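Local coordinates for protein TRAP-type C4-dicarboxylate:H+ symport system substrate-binding component DctP (Shewanella oneidensis, PDB 4MX6) that probably captures C4-dicarboxylates such as succinate in the periplasm and delivers them to a TRAP-type transporter, at residues H43-N48 against K200-V205; G52-K57 against E268-S273; W221-S226 against L244-V249. All coordinates share one frame; numbering follows the deposited sequence.

Interaction 1. Residues H43-N48 against K200-V205; sequences HVVAEN and KPFSEV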
loop_
_atom_site.group_PDB
_atom_site.type_symbol
_atom_site.label_atom_id
_atom_site.label_comp_id
_atom_site.label_asym_id
_atom_site.label_seq_id
_atom_site.Cartn_x
_atom_site.Cartn_y
_atom_site.Cartn_z
ATOM N N HIS A 43 -12.479 1.025 -1.684
ATOM C CA HIS A 43 -11.107 1.378 -1.383
ATOM C C HIS A 43 -11.013 2.814 -0.874
ATOM O O HIS A 43 -12.018 3.549 -0.838
ATOM C CB HIS A 43 -10.213 1.116 -2.605
ATOM C CG HIS A 43 -10.485 1.995 -3.784
ATOM N ND1 HIS A 43 -10.025 3.292 -3.841
ATOM C CD2 HIS A 43 -11.147 1.763 -4.946
ATOM C CE1 HIS A 43 -10.389 3.816 -4.999
ATOM N NE2 HIS A 43 -11.073 2.915 -5.684
ATOM N N VAL A 44 -9.804 3.205 -0.476
ATOM C CA VAL A 44 -9.590 4.468 0.223
ATOM C C VAL A 44 -8.896 5.535 -0.616
ATOM O O VAL A 44 -8.659 6.634 -0.125
ATOM C CB VAL A 44 -8.794 4.251 1.541
ATOM C CG1 VAL A 44 -9.511 3.237 2.401
ATOM C CG2 VAL A 44 -7.342 3.841 1.289
ATOM N N VAL A 45 -8.507 5.224 -1.847
ATOM C CA VAL A 45 -7.762 6.183 -2.656
ATOM C C VAL A 45 -8.632 6.956 -3.647
ATOM O O VAL A 45 -9.804 6.664 -3.844
ATOM C CB VAL A 45 -6.552 5.535 -3.371
ATOM C CG1 VAL A 45 -5.601 4.923 -2.335
ATOM C CG2 VAL A 45 -6.966 4.499 -4.411
ATOM N N ALA A 46 -8.029 7.971 -4.258
ATOM C CA ALA A 46 -8.684 8.711 -5.329
ATOM C C ALA A 46 -8.871 7.816 -6.560
ATOM O O ALA A 46 -8.190 6.812 -6.735
ATOM C CB ALA A 46 -7.878 9.943 -5.687
ATOM N N GLU A 47 -9.793 8.196 -7.427
ATOM C CA GLU A 47 -10.065 7.420 -8.627
ATOM C C GLU A 47 -8.863 7.369 -9.569
ATOM O O GLU A 47 -8.571 6.317 -10.155
ATOM C CB GLU A 47 -11.274 8.027 -9.352
ATOM C CG GLU A 47 -11.569 7.380 -10.689
ATOM C CD GLU A 47 -12.943 7.691 -11.207
ATOM O OE1 GLU A 47 -13.914 7.601 -10.412
ATOM O OE2 GLU A 47 -13.054 7.968 -12.419
ATOM N N ASN A 48 -8.152 8.481 -9.708
ATOM C CA ASN A 48 -7.142 8.611 -10.752
ATOM C C ASN A 48 -5.760 8.205 -10.210
ATOM O O ASN A 48 -4.831 9.014 -10.109
ATOM C CB ASN A 48 -7.154 10.015 -11.365
ATOM C CG ASN A 48 -8.465 10.325 -12.068
ATOM O OD1 ASN A 48 -9.307 9.445 -12.266
ATOM N ND2 ASN A 48 -8.633 11.571 -12.470
ATOM N N LYS A 200 -3.189 6.317 12.002
ATOM C CA LYS A 200 -4.438 6.971 11.615
ATOM C C LYS A 200 -4.893 6.468 10.254
ATOM O O LYS A 200 -4.071 6.140 9.411
ATOM C CB LYS A 200 -4.269 8.495 11.536
ATOM C CG LYS A 200 -3.951 9.187 12.847
ATOM C CD LYS A 200 -5.144 9.185 13.777
ATOM C CE LYS A 200 -4.833 9.887 15.078
ATOM N NZ LYS A 200 -6.039 10.036 15.931
ATOM N N PRO A 201 -6.210 6.447 10.015
ATOM C CA PRO A 201 -6.717 6.037 8.697
ATOM C C PRO A 201 -6.344 7.037 7.601
ATOM O O PRO A 201 -6.216 8.245 7.843
ATOM C CB PRO A 201 -8.224 5.995 8.904
ATOM C CG PRO A 201 -8.478 6.846 10.052
ATOM C CD PRO A 201 -7.298 6.765 10.950
ATOM N N PHE A 202 -6.222 6.521 6.388
ATOM C CA PHE A 202 -5.772 7.305 5.255
ATOM C C PHE A 202 -6.648 8.525 5.029
ATOM O O PHE A 202 -6.146 9.578 4.652
ATOM C CB PHE A 202 -5.756 6.432 4.009
ATOM C CG PHE A 202 -5.179 7.095 2.798
ATOM C CD1 PHE A 202 -3.851 7.505 2.780
ATOM C CD2 PHE A 202 -5.949 7.295 1.664
ATOM C CE1 PHE A 202 -3.308 8.067 1.645
ATOM C CE2 PHE A 202 -5.396 7.851 0.524
ATOM C CZ PHE A 202 -4.077 8.254 0.525
ATOM N N SER A 203 -7.955 8.395 5.240
ATOM C CA SER A 203 -8.874 9.498 4.975
ATOM C C SER A 203 -8.587 10.756 5.795
ATOM O O SER A 203 -9.023 11.846 5.422
ATOM C CB SER A 203 -10.303 9.031 5.225
ATOM O OG SER A 203 -10.509 8.747 6.597
ATOM N N GLU A 204 -7.869 10.616 6.909
ATOM C CA GLU A 204 -7.596 11.752 7.787
ATOM C C GLU A 204 -6.291 12.479 7.490
ATOM O O GLU A 204 -6.022 13.521 8.060
ATOM C CB GLU A 204 -7.522 11.263 9.234
ATOM C CG GLU A 204 -8.823 10.720 9.791
ATOM C CD GLU A 204 -8.714 10.366 11.266
ATOM O OE1 GLU A 204 -7.807 10.883 11.938
ATOM O OE2 GLU A 204 -9.539 9.577 11.757
ATOM N N VAL A 205 -5.447 11.919 6.639
ATOM C CA VAL A 205 -4.069 12.382 6.567
ATOM C C VAL A 205 -3.953 13.834 6.115
ATOM O O VAL A 205 -3.223 14.611 6.725
ATOM C CB VAL A 205 -3.203 11.465 5.694
ATOM C CG1 VAL A 205 -1.798 12.006 5.588
ATOM C CG2 VAL A 205 -3.174 10.067 6.300
#
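Phe202 directs one edge of its ring at the backbone of Val44, while the side chains of Val44 and Val45 meet neighbouring parts of that ring. The carbonyl oxygen Val44 O lies in the plane of the ring, 3.3 Å from Phe202 CD2 and slightly farther from CE2. Its approach is therefore to the C-H edge of the phenyl ring, where the weakly positive hydrogens can suit a carbonyl oxygen. The branch Val44 CG2 packs 3.7 Å from Phe202 CD2 and also lies close to the ring's attachment at CB, with the valine and phenylalanine side chains crossing obliquely. One atom farther along the ring, Val45 CG1 reaches Phe202 CE2 at 4.1 Å, a looser apolar contact. Phe202 can extend to both valines because its CG is anti to the backbone N (chi1 -174°), carrying the ring away from its own turn. The loop after strand 37-42 thus meets the loop before helix 205-210, consistent with a contact across the cleft between the two lobes of a periplasmic solute-binding protein. Val45 borders the bound succinate, and Phe202 packs against Asn223 as well as Arg179, both of which bind this ligand. On the valine loop, Val45 N donates to His43 ND1 at 3.2 Å; the bond is somewhat bent (142°), but the donor lies almost exactly in the imidazole plane. It ties the imidazole of His43 to the loop at Val45, next to the atoms that meet Phe202. The phenylalanine turn is secured by a backbone bond from Glu204 N to Pro201 O (3.0 Å), and by Phe202 N donating to the carboxylate of Asp83. Lys200 O accepts from Arg179 NE, linking the same turn to a succinate-binding arginine.

Interaction 2. Residues G52-K57 against E268-S273; sequences GQMALK and EALDES
The carbonyl oxygen Ala269 O is gripped twice by Ser273, the residue that lies closest to helix 50-65 in this contact. Ser273 N makes the ordinary helical bond, and Ser273 OG, in one of its two conformers, donates to Ala269 O at 2.8 Å from the opposite face of the carbonyl plane, 37° out of it. In this conformer the hydroxyl is turned back and makes its bond within its own helix. The small side chain allows a close approach: the CA atoms of Met54 and Ser273 are 5.0 Å apart, and Ser273 CB rests 3.5 Å from Met54 O. From the other helix, Met54 lies along the backbone of Ser273, its CG 3.5 Å from Ser273 O. A bend at chi2 (-92°) then swings the thioether round, so that its terminal methyl CE meets Leu270 CD1 at 3.6 Å. Leu270 starts out from the far side of its helix, yet its CD1 branch comes back to make this meeting. On the other flank, the first carbons of Lys57 pass beside Ser273, with CG 3.7 Å from OG, before the chain leads its amino group away. The neighbouring acid Glu272 is instead paired with Arg65. The segment axes run roughly antiparallel, at 149°, and approach to 8.9 Å, joining helix 50-65 to the long helix 260-295. Strand 148-158 lies against the same apolar patch, where Leu154 touches Met54 and Leu151 touches Leu270.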
loop_
_atom_site.group_PDB
_atom_site.type_symbol
_atom_site.label_atom_id
_atom_site.label_comp_id
_atom_site.label_asym_id
_atom_site.label_seq_id
_atom_site.Cartn_x
_atom_site.Cartn_y
_atom_site.Cartn_z
ATOM N N GLY A 52 -7.378 2.952 -7.992
ATOM C CA GLY A 52 -8.635 3.464 -8.513
ATOM C C GLY A 52 -8.926 2.952 -9.917
ATOM O O GLY A 52 -10.072 2.602 -10.263
ATOM N N GLN A 53 -7.899 2.945 -10.751
ATOM C CA GLN A 53 -8.026 2.489 -12.126
ATOM C C GLN A 53 -8.152 0.971 -12.218
ATOM O O GLN A 53 -8.902 0.466 -13.058
ATOM C CB GLN A 53 -6.854 2.990 -12.967
ATOM C CG GLN A 53 -6.835 4.506 -13.139
ATOM C CD GLN A 53 -8.077 5.016 -13.816
ATOM O OE1 GLN A 53 -8.269 4.800 -15.011
ATOM N NE2 GLN A 53 -8.923 5.700 -13.058
ATOM N N MET A 54 -7.427 0.229 -11.378
ATOM C CA MET A 54 -7.590 -1.227 -11.319
ATOM C C MET A 54 -9.045 -1.577 -11.015
ATOM O O MET A 54 -9.633 -2.449 -11.660
ATOM C CB MET A 54 -6.643 -1.830 -10.281
ATOM C CG MET A 54 -6.850 -3.312 -10.027
ATOM S SD MET A 54 -7.999 -3.600 -8.681
ATOM C CE MET A 54 -8.253 -5.362 -8.838
ATOM N N ALA A 55 -9.644 -0.902 -10.036
ATOM C CA ALA A 55 -11.009 -1.235 -9.638
ATOM C C ALA A 55 -11.989 -0.945 -10.780
ATOM O O ALA A 55 -12.904 -1.736 -11.037
ATOM C CB ALA A 55 -11.388 -0.471 -8.377
ATOM N N LEU A 56 -11.821 0.198 -11.453
ATOM C CA LEU A 56 -12.704 0.533 -12.579
ATOM C C LEU A 56 -12.487 -0.397 -13.768
ATOM O O LEU A 56 -13.441 -0.752 -14.452
ATOM C CB LEU A 56 -12.502 1.988 -12.994
ATOM C CG LEU A 56 -13.097 3.029 -12.039
ATOM C CD1 LEU A 56 -12.771 4.425 -12.532
ATOM C CD2 LEU A 56 -14.599 2.861 -11.858
ATOM N N LYS A 57 -11.253 -0.816 -14.021
ATOM C CA LYS A 57 -11.014 -1.768 -15.102
ATOM C C LYS A 57 -11.709 -3.095 -14.805
ATOM O O LYS A 57 -12.307 -3.713 -15.692
ATOM C CB LYS A 57 -9.510 -1.972 -15.311
ATOM C CG LYS A 57 -9.150 -2.919 -16.451
ATOM C CD LYS A 57 -9.625 -2.406 -17.807
ATOM C CE LYS A 57 -9.071 -3.232 -18.950
ATOM N NZ LYS A 57 -9.467 -2.689 -20.265
ATOM N N GLU A 268 -10.180 -14.072 -13.987
ATOM C CA GLU A 268 -9.390 -13.642 -15.132
ATOM C C GLU A 268 -9.513 -12.129 -15.335
ATOM O O GLU A 268 -8.528 -11.461 -15.659
ATOM C CB GLU A 268 -9.806 -14.393 -16.397
ATOM C CG GLU A 268 -9.175 -13.867 -17.679
ATOM C CD GLU A 268 -7.659 -13.972 -17.702
ATOM O OE1 GLU A 268 -7.102 -14.852 -17.008
ATOM O OE2 GLU A 268 -7.022 -13.177 -18.433
ATOM N N ALA A 269 -10.707 -11.586 -15.114
ATOM C CA ALA A 269 -10.918 -10.146 -15.217
ATOM C C ALA A 269 -10.093 -9.431 -14.149
ATOM O O ALA A 269 -9.484 -8.386 -14.408
ATOM C CB ALA A 269 -12.401 -9.805 -15.070
ATOM N N LEU A 270 -10.073 -9.991 -12.943
ATOM C CA LEU A 270 -9.271 -9.420 -11.876
ATOM C C LEU A 270 -7.783 -9.416 -12.235
ATOM O O LEU A 270 -7.097 -8.425 -12.054
ATOM C CB LEU A 270 -9.511 -10.193 -10.587
ATOM C CG LEU A 270 -9.070 -9.468 -9.335
ATOM C CD1 LEU A 270 -10.120 -8.432 -8.959
ATOM C CD2 LEU A 270 -8.913 -10.463 -8.244
ATOM N N ASP A 271 -7.284 -10.544 -12.736
ATOM C CA ASP A 271 -5.881 -10.638 -13.116
ATOM C C ASP A 271 -5.523 -9.559 -14.140
ATOM O O ASP A 271 -4.485 -8.908 -14.044
ATOM C CB ASP A 271 -5.578 -12.003 -13.737
ATOM C CG ASP A 271 -5.661 -13.152 -12.756
ATOM O OD1 ASP A 271 -5.741 -12.918 -11.533
ATOM O OD2 ASP A 271 -5.644 -14.312 -13.233
ATOM N N GLU A 272 -6.376 -9.381 -15.144
ATOM C CA GLU A 272 -6.105 -8.395 -16.183
ATOM C C GLU A 272 -6.152 -6.965 -15.627
ATOM O O GLU A 272 -5.369 -6.102 -16.020
ATOM C CB GLU A 272 -7.091 -8.570 -17.334
ATOM C CG GLU A 272 -6.842 -9.818 -18.121
ATOM C CD GLU A 272 -7.892 -10.035 -19.188
ATOM O OE1 GLU A 272 -8.286 -9.036 -19.844
ATOM O OE2 GLU A 272 -8.331 -11.202 -19.375
ATOM N N SER A 273 -7.065 -6.731 -14.701
ATOM C CA SER A 273 -7.187 -5.421 -14.076
ATOM C C SER A 273 -5.939 -5.091 -13.243
ATOM O O SER A 273 -5.483 -3.952 -13.224
ATOM C CB SER A 273 -8.446 -5.398 -13.214
ATOM O OG SER A 273 -9.606 -5.626 -14.008
#

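Interaction 3. Residues W221-S226 against L244-V249; sequences WSNTYS and LDYMVV. With SIN (succinic acid), chain B.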
loop_
_atom_site.group_PDB
_atom_site.type_symbol
_atom_site.label_atom_id
_atom_site.label_comp_id
_atom_site.label_asym_id
_atom_site.label_seq_id
_atom_site.Cartn_x
_atom_site.Cartn_y
_atom_site.Cartn_z
ATOM N N TRP A 221 4.442 8.951 -4.634
ATOM C CA TRP A 221 4.131 10.152 -5.409
ATOM C C TRP A 221 2.646 10.202 -5.768
ATOM O O TRP A 221 2.044 11.267 -5.735
ATOM C CB TRP A 221 4.971 10.267 -6.687
ATOM C CG TRP A 221 6.438 10.373 -6.451
ATOM C CD1 TRP A 221 7.366 9.442 -6.775
ATOM C CD2 TRP A 221 7.158 11.464 -5.855
ATOM N NE1 TRP A 221 8.612 9.865 -6.422
ATOM C CE2 TRP A 221 8.520 11.099 -5.845
ATOM C CE3 TRP A 221 6.791 12.703 -5.328
ATOM C CZ2 TRP A 221 9.513 11.926 -5.339
ATOM C CZ3 TRP A 221 7.793 13.527 -4.837
ATOM C CH2 TRP A 221 9.134 13.129 -4.852
ATOM N N SER A 222 2.062 9.064 -6.142
ATOM C CA SER A 222 0.669 9.046 -6.581
ATOM C C SER A 222 -0.278 9.475 -5.474
ATOM O O SER A 222 -1.180 10.273 -5.722
ATOM C CB SER A 222 0.275 7.659 -7.077
ATOM O OG SER A 222 -1.139 7.523 -7.143
ATOM N N ASN A 223 -0.111 8.961 -4.265
ATOM C CA ASN A 223 -0.959 9.404 -3.158
ATOM C C ASN A 223 -0.664 10.855 -2.745
ATOM O O ASN A 223 -1.577 11.627 -2.427
ATOM C CB ASN A 223 -0.843 8.469 -1.958
ATOM C CG ASN A 223 -1.752 7.260 -2.075
ATOM O OD1 ASN A 223 -2.799 7.297 -2.753
ATOM N ND2 ASN A 223 -1.383 6.195 -1.392
ATOM N N THR A 224 0.611 11.229 -2.760
ATOM C CA THR A 224 1.022 12.564 -2.355
ATOM C C THR A 224 0.376 13.599 -3.276
ATOM O O THR A 224 -0.099 14.646 -2.810
ATOM C CB THR A 224 2.556 12.673 -2.369
ATOM O OG1 THR A 224 3.110 11.728 -1.457
ATOM C CG2 THR A 224 3.034 14.055 -1.971
ATOM N N TYR A 225 0.372 13.318 -4.579
ATOM C CA TYR A 225 -0.246 14.208 -5.556
ATOM C C TYR A 225 -1.768 14.208 -5.480
ATOM O O TYR A 225 -2.397 15.257 -5.342
ATOM C CB TYR A 225 0.203 13.858 -6.982
ATOM C CG TYR A 225 -0.499 14.714 -8.003
ATOM C CD1 TYR A 225 -0.215 16.064 -8.104
ATOM C CD2 TYR A 225 -1.490 14.198 -8.822
ATOM C CE1 TYR A 225 -0.873 16.875 -9.012
ATOM C CE2 TYR A 225 -2.161 14.993 -9.734
ATOM C CZ TYR A 225 -1.848 16.336 -9.827
ATOM O OH TYR A 225 -2.516 17.139 -10.739
ATOM N N SER A 226 -2.358 13.017 -5.528
ATOM C CA SER A 226 -3.810 12.924 -5.635
ATOM C C SER A 226 -4.530 13.396 -4.365
ATOM O O SER A 226 -5.649 13.879 -4.452
ATOM C CB SER A 226 -4.271 11.519 -6.036
ATOM O OG SER A 226 -3.862 10.545 -5.100
ATOM N N LEU A 244 4.916 0.655 -0.662
ATOM C CA LEU A 244 3.462 0.654 -0.479
ATOM C C LEU A 244 2.877 -0.135 -1.637
ATOM O O LEU A 244 2.844 0.337 -2.768
ATOM C CB LEU A 244 2.877 2.070 -0.471
ATOM C CG LEU A 244 1.316 2.127 -0.621
ATOM C CD1 LEU A 244 0.612 1.488 0.546
ATOM C CD2 LEU A 244 0.805 3.551 -0.800
ATOM N N ASP A 245 2.460 -1.363 -1.344
ATOM C CA ASP A 245 1.777 -2.236 -2.292
ATOM C C ASP A 245 0.527 -2.790 -1.621
ATOM O O ASP A 245 0.323 -2.619 -0.418
ATOM C CB ASP A 245 2.686 -3.400 -2.743
ATOM C CG ASP A 245 3.354 -3.185 -4.086
ATOM O OD1 ASP A 245 3.523 -2.032 -4.517
ATOM O OD2 ASP A 245 3.687 -4.219 -4.708
ATOM N N TYR A 246 -0.304 -3.458 -2.413
ATOM C CA TYR A 246 -1.581 -3.980 -1.958
ATOM C C TYR A 246 -1.702 -5.482 -2.149
ATOM O O TYR A 246 -1.116 -6.040 -3.066
ATOM C CB TYR A 246 -2.707 -3.327 -2.753
ATOM C CG TYR A 246 -2.623 -1.827 -2.852
ATOM C CD1 TYR A 246 -2.724 -1.039 -1.726
ATOM C CD2 TYR A 246 -2.451 -1.206 -4.079
ATOM C CE1 TYR A 246 -2.676 0.351 -1.808
ATOM C CE2 TYR A 246 -2.433 0.174 -4.182
ATOM C CZ TYR A 246 -2.546 0.947 -3.051
ATOM O OH TYR A 246 -2.579 2.322 -3.178
ATOM N N MET A 247 -2.545 -6.105 -1.331
ATOM C CA MET A 247 -3.082 -7.429 -1.668
ATOM C C MET A 247 -4.558 -7.279 -1.995
ATOM O O MET A 247 -5.321 -6.762 -1.184
ATOM C CB MET A 247 -2.895 -8.445 -0.533
ATOM C CG MET A 247 -3.176 -9.857 -1.007
ATOM S SD MET A 247 -3.015 -11.138 0.262
ATOM C CE MET A 247 -1.263 -11.029 0.599
ATOM N N VAL A 248 -4.948 -7.708 -3.192
ATOM C CA VAL A 248 -6.353 -7.766 -3.574
ATOM C C VAL A 248 -6.937 -9.036 -2.950
ATOM O O VAL A 248 -6.414 -10.135 -3.161
ATOM C CB VAL A 248 -6.521 -7.767 -5.100
ATOM C CG1 VAL A 248 -7.994 -7.795 -5.472
ATOM C CG2 VAL A 248 -5.802 -6.572 -5.730
ATOM N N VAL A 249 -7.975 -8.865 -2.138
ATOM C CA VAL A 249 -8.560 -9.967 -1.388
ATOM C C VAL A 249 -10.074 -10.012 -1.504
ATOM O O VAL A 249 -10.728 -9.014 -1.787
ATOM C CB VAL A 249 -8.198 -9.892 0.119
ATOM C CG1 VAL A 249 -6.690 -10.021 0.328
ATOM C CG2 VAL A 249 -8.686 -8.609 0.750
HETATM C C1 SIN B . -3.605 3.427 -0.080
HETATM O O1 SIN B . -4.382 2.437 -0.070
HETATM O O2 SIN B . -2.868 3.701 -1.051
HETATM C C2 SIN B . -3.505 4.286 1.154
HETATM C C3 SIN B . -2.184 3.996 1.863
HETATM C C4 SIN B . -2.072 4.736 3.171
HETATM O O3 SIN B . -1.131 5.567 3.324
HETATM O O4 SIN B . -2.892 4.514 4.089
#
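Asn223 and Leu244 meet beside one carboxylate of the bound succinate, joining helix 221-226 to strand 243-251. Early in the helix, Ser222 turns its carbonyl oxygen to the next turn. Asn223 follows and points to the strand; its CG, anti to the carbonyl carbon (chi1 -84°), carries the amide toward the succinate. The side chain crosses Leu244 at about a right angle, ND2 lying 3.5 Å from Leu244 CD2. The same ND2 donates to succinate O2 at 2.9 Å in a nearly straight bond (167°), while its bond to Asn219 OD1 should fix the amide's rotation. From the strand, Tyr246 OH also binds O2, at 2.6 Å, with the oxygen in the ring plane at the phenol edge. One carboxylate oxygen is thus held from helix and strand together. Lys51, Lys104, Arg179 and Asn219 complete the hydrogen-bonded site. At the segment's end, Ser222 O accepts hydrogen bonds from both Ser226 N and Ser226 OG, from opposite faces of its plane. Lys51 makes a cation-pi contact with the ring of Tyr246, and strand 243-251 runs antiparallel to strand 148-158, whose Asn156 touches Asn223 and binds Tyr246 OH.

Interactions 1 and 3 are neighbours, their centres about 9 Å apart: Phe202 and Val45 both pack on Asn223, and both also border the succinate. Interaction 2 lies farther out, about 15 Å from interaction 3 and 19 Å from interaction 1. It is joined to the strand of interaction 3 where Met54 and Leu270 touch Val248, and to interaction 1 through Glu47 and Gln53. Along the chain, the segments of interactions 1 and 2 alternate (43-48, 52-57, 200-205, 268-273); both segments of interaction 3 follow those of interaction 1 and precede 268-273. Helix 50-65, which follows the loop 43-48 and carries Lys51, thereby connects the ligand site to the outer helix packing.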